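Local structure of putative methyltransferase from antibiotic biosynthesis pathway (Anabaena variabilis ATCC 29413, 3EGE) at residues A[138-143]-A[233-238]. The protein probably catalyses S-adenosylmethionine-dependent methyl transfer, perhaps in an antibiotic biosynthesis pathway. Sequence-based numbering, arbitrary orientation.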
ATOM      1  N   ARG A 138       9.151  13.397 -10.743  1.00 71.45           N
ATOM      2  CA  ARG A 138       8.067  14.074 -11.482  1.00 71.89           C
ATOM      3  C   ARG A 138       7.194  13.043 -12.241  1.00 71.66           C
ATOM      4  O   ARG A 138       7.722  12.276 -13.019  1.00 72.42           O
ATOM      5  CB  ARG A 138       8.701  15.068 -12.459  1.00 70.65           C
ATOM      6  CG  ARG A 138       7.758  15.802 -13.398  1.00 72.62           C
ATOM      7  CD  ARG A 138       7.128  17.033 -12.803  1.00 73.70           C
ATOM      8  NE  ARG A 138       5.978  17.449 -13.601  1.00 73.19           N
ATOM      9  CZ  ARG A 138       6.037  18.006 -14.813  1.00 69.37           C
ATOM     10  NH1 ARG A 138       7.178  18.295 -15.425  1.00 72.87           N
ATOM     11  NH2 ARG A 138       4.908  18.304 -15.418  1.00 73.90           N
ATOM     12  N   ILE A 139       5.893  13.018 -11.979  1.00 72.25           N
ATOM     13  CA  ILE A 139       4.943  12.101 -12.651  1.00 72.42           C
ATOM     14  C   ILE A 139       3.874  12.953 -13.324  1.00 69.02           C
ATOM     15  O   ILE A 139       3.315  13.853 -12.698  1.00 67.89           O
ATOM     16  CB  ILE A 139       4.176  11.122 -11.645  1.00 74.75           C
ATOM     17  CG1 ILE A 139       5.114  10.507 -10.607  1.00 82.70           C
ATOM     18  CG2 ILE A 139       3.466   9.986 -12.388  1.00 74.73           C
ATOM     19  CD1 ILE A 139       6.321   9.773 -11.237  1.00 90.33           C
ATOM     20  N   TRP A 140       3.592  12.645 -14.584  1.00 66.44           N
ATOM     21  CA  TRP A 140       2.512  13.261 -15.365  1.00 64.91           C
ATOM     22  C   TRP A 140       1.127  13.227 -14.685  1.00 64.81           C
ATOM     23  O   TRP A 140       0.341  14.153 -14.862  1.00 64.46           O
ATOM     24  CB  TRP A 140       2.384  12.562 -16.750  1.00 64.43           C
ATOM     25  CG  TRP A 140       1.946  11.156 -16.652  1.00 61.98           C
ATOM     26  CD1 TRP A 140       2.743  10.078 -16.510  1.00 62.57           C
ATOM     27  CD2 TRP A 140       0.598  10.679 -16.616  1.00 59.80           C
ATOM     28  NE1 TRP A 140       1.985   8.953 -16.390  1.00 62.94           N
ATOM     29  CE2 TRP A 140       0.659   9.287 -16.442  1.00 63.65           C
ATOM     30  CE3 TRP A 140      -0.660  11.303 -16.706  1.00 66.08           C
ATOM     31  CZ2 TRP A 140      -0.487   8.485 -16.385  1.00 61.43           C
ATOM     32  CZ3 TRP A 140      -1.807  10.517 -16.641  1.00 64.08           C
ATOM     33  CH2 TRP A 140      -1.708   9.120 -16.467  1.00 64.42           C
ATOM     34  N   LEU A 141       0.847  12.135 -13.955  1.00 64.89           N
ATOM     35  CA  LEU A 141      -0.453  11.850 -13.328  1.00 64.98           C
ATOM     36  C   LEU A 141      -1.054  13.008 -12.542  1.00 64.32           C
ATOM     37  O   LEU A 141      -2.252  13.320 -12.682  1.00 64.28           O
ATOM     38  CB  LEU A 141      -0.335  10.604 -12.409  1.00 66.18           C
ATOM     39  CG  LEU A 141      -1.596  10.020 -11.748  1.00 66.80           C
ATOM     40  CD1 LEU A 141      -2.680   9.737 -12.796  1.00 63.27           C
ATOM     41  CD2 LEU A 141      -1.265   8.755 -10.883  1.00 65.04           C
ATOM     42  N   TYR A 142      -0.198  13.679 -11.779  1.00 64.00           N
ATOM     43  CA  TYR A 142      -0.638  14.762 -10.893  1.00 63.69           C
ATOM     44  C   TYR A 142      -0.946  16.074 -11.588  1.00 62.50           C
ATOM     45  O   TYR A 142      -1.547  16.946 -10.975  1.00 61.88           O
ATOM     46  CB  TYR A 142       0.317  14.952  -9.731  1.00 63.39           C
ATOM     47  CG  TYR A 142       0.683  13.631  -9.099  1.00 64.22           C
ATOM     48  CD1 TYR A 142      -0.296  12.769  -8.599  1.00 65.38           C
ATOM     49  CD2 TYR A 142       2.026  13.242  -9.009  1.00 64.58           C
ATOM     50  CE1 TYR A 142       0.055  11.534  -8.038  1.00 64.21           C
ATOM     51  CE2 TYR A 142       2.373  12.052  -8.463  1.00 65.58           C
ATOM     52  CZ  TYR A 142       1.401  11.197  -7.972  1.00 63.48           C
ATOM     53  OH  TYR A 142       1.832  10.015  -7.451  1.00 64.86           O
ATOM     54  N   ASP A 143      -0.545  16.204 -12.848  1.00 61.99           N
ATOM     55  CA  ASP A 143      -0.933  17.346 -13.654  1.00 64.20           C
ATOM     56  C   ASP A 143      -2.410  17.261 -14.107  1.00 64.66           C
ATOM     57  O   ASP A 143      -2.984  18.262 -14.506  1.00 64.52           O
ATOM     58  CB  ASP A 143      -0.069  17.444 -14.886  1.00 64.83           C
ATOM     59  CG  ASP A 143       1.374  17.588 -14.570  1.00 65.21           C
ATOM     60  OD1 ASP A 143       1.724  17.995 -13.435  1.00 62.50           O
ATOM     61  OD2 ASP A 143       2.142  17.265 -15.488  1.00 66.84           O
ATOM     62  N   GLY A 233      -2.452  13.804 -29.490  1.00 72.25           N
ATOM     63  CA  GLY A 233      -0.999  13.685 -29.329  1.00 71.48           C
ATOM     64  C   GLY A 233      -0.319  14.548 -28.263  1.00 71.12           C
ATOM     65  O   GLY A 233       0.898  14.453 -28.128  1.00 71.39           O
ATOM     66  N   GLU A 234      -1.067  15.357 -27.496  1.00 70.53           N
ATOM     67  CA  GLU A 234      -0.461  16.242 -26.476  1.00 71.36           C
ATOM     68  C   GLU A 234       0.202  15.514 -25.318  1.00 70.90           C
ATOM     69  O   GLU A 234       1.289  15.938 -24.861  1.00 71.51           O
ATOM     70  CB  GLU A 234      -1.442  17.310 -25.950  1.00 72.07           C
ATOM     71  CG  GLU A 234      -1.650  18.449 -26.930  1.00 71.53           C
ATOM     72  CD  GLU A 234      -0.372  19.263 -27.085  1.00 73.74           C
ATOM     73  OE1 GLU A 234       0.016  19.953 -26.113  1.00 72.95           O
ATOM     74  OE2 GLU A 234       0.269  19.170 -28.156  1.00 73.77           O
ATOM     75  N   TRP A 235      -0.421  14.422 -24.871  1.00 69.12           N
ATOM     76  CA  TRP A 235       0.148  13.598 -23.796  1.00 68.09           C
ATOM     77  C   TRP A 235       1.523  13.032 -24.204  1.00 67.28           C
ATOM     78  O   TRP A 235       2.478  13.086 -23.426  1.00 65.83           O
ATOM     79  CB  TRP A 235      -0.808  12.457 -23.388  1.00 65.98           C
ATOM     80  CG  TRP A 235      -0.350  11.725 -22.142  1.00 63.01           C
ATOM     81  CD1 TRP A 235      -0.747  11.975 -20.876  1.00 60.90           C
ATOM     82  CD2 TRP A 235       0.612  10.652 -22.054  1.00 61.91           C
ATOM     83  NE1 TRP A 235      -0.130  11.123 -20.007  1.00 60.13           N
ATOM     84  CE2 TRP A 235       0.724  10.310 -20.691  1.00 59.17           C
ATOM     85  CE3 TRP A 235       1.376   9.943 -22.994  1.00 61.77           C
ATOM     86  CZ2 TRP A 235       1.572   9.291 -20.231  1.00 59.28           C
ATOM     87  CZ3 TRP A 235       2.231   8.918 -22.531  1.00 62.92           C
ATOM     88  CH2 TRP A 235       2.312   8.607 -21.160  1.00 60.46           C
ATOM     89  N   ILE A 236       1.592  12.491 -25.420  1.00 68.53           N
ATOM     90  CA  ILE A 236       2.824  11.923 -25.986  1.00 69.93           C
ATOM     91  C   ILE A 236       3.911  13.002 -26.114  1.00 69.75           C
ATOM     92  O   ILE A 236       5.059  12.769 -25.718  1.00 70.09           O
ATOM     93  CB  ILE A 236       2.564  11.226 -27.362  1.00 71.01           C
ATOM     94  CG1 ILE A 236       1.696   9.973 -27.158  1.00 73.41           C
ATOM     95  CG2 ILE A 236       3.887  10.823 -28.051  1.00 67.47           C
ATOM     96  CD1 ILE A 236       1.076   9.443 -28.444  1.00 72.18           C
ATOM     97  N   ARG A 237       3.528  14.170 -26.625  1.00 68.45           N
ATOM     98  CA  ARG A 237       4.425  15.322 -26.742  1.00 69.41           C
ATOM     99  C   ARG A 237       5.005  15.748 -25.373  1.00 69.07           C
ATOM    100  O   ARG A 237       6.209  15.921 -25.214  1.00 69.80           O
ATOM    101  CB  ARG A 237       3.664  16.502 -27.369  1.00 70.37           C
ATOM    102  CG  ARG A 237       4.536  17.676 -27.814  1.00 71.71           C
ATOM    103  CD  ARG A 237       3.702  18.887 -28.225  1.00 70.47           C
ATOM    104  NE  ARG A 237       3.050  19.558 -27.096  1.00 68.69           N
ATOM    105  CZ  ARG A 237       3.657  20.367 -26.221  1.00 73.60           C
ATOM    106  NH1 ARG A 237       4.977  20.584 -26.249  1.00 73.65           N
ATOM    107  NH2 ARG A 237       2.937  20.925 -25.242  1.00 76.20           N
ATOM    108  N   LYS A 238       4.135  15.872 -24.383  1.00 68.99           N
ATOM    109  CA  LYS A 238       4.527  16.300 -23.031  1.00 68.09           C
ATOM    110  C   LYS A 238       5.200  15.243 -22.191  1.00 66.63           C
ATOM    111  O   LYS A 238       6.138  15.553 -21.463  1.00 65.57           O
ATOM    112  CB  LYS A 238       3.295  16.835 -22.286  1.00 68.91           C
ATOM    113  CG  LYS A 238       2.956  18.277 -22.636  1.00 71.53           C
ATOM    114  CD  LYS A 238       1.472  18.603 -22.736  1.00 74.78           C
ATOM    115  CE  LYS A 238       0.608  18.147 -21.633  1.00 77.66           C
ATOM    116  NZ  LYS A 238      -0.753  18.729 -21.838  1.00 80.56           N
TER
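The indole of Trp-235 stands edge-on against one face of the Trp-140 indole, while the opposite face of Trp-140 has CB of the next residue, Leu-141, over its centre, 4.2 Å from the plane. It is a T-shaped stack: the ring planes meet at 80°, and the five-membered ring of Trp-235 lies with its centroid 4.8 Å from that of the six-membered ring of Trp-140. NE1 of Trp-235 leads, coming down near the rim of the Trp-140 face with CE3 at 3.3 Å and CD2 at 3.5 Å. Farther along the same edge, CZ2 of Trp-235 sits over the pyrrole side of Trp-140, 3.9 Å from its CE2. Because the edge presented is the one bearing NE1, an electrostatic attraction to the Trp-140 pi cloud may add to the apolar contact. These two tryptophans, both buried, make the whole of the contact. With CG of Trp-235 anti to the backbone N (chi1 -171°), its indole extends from the helix toward the loop. Trp-140 uses its own N-H elsewhere, on the carbonyl O of Trp-193, a bond that should help fix the rotation of the ring receiving the edge. Arg-138 NH2 forms a salt bridge with Asp-143 OD2 at 3.0 Å, linking the two ends of 138-143; the same OD2 is also hydrogen-bonded to the hydroxyl of Tyr-239, at the end of the helix that carries Trp-235. Leu-226 of helix 216-231 touches both indoles, and Leu-230 adds to the packing on Trp-235. The stack thus joins the loop between strand 126-131 and helix 146-153 to the short helix 234-239, in a mainly helical region at the periphery, the contact centre lying about 24 Å from the centre of the chain.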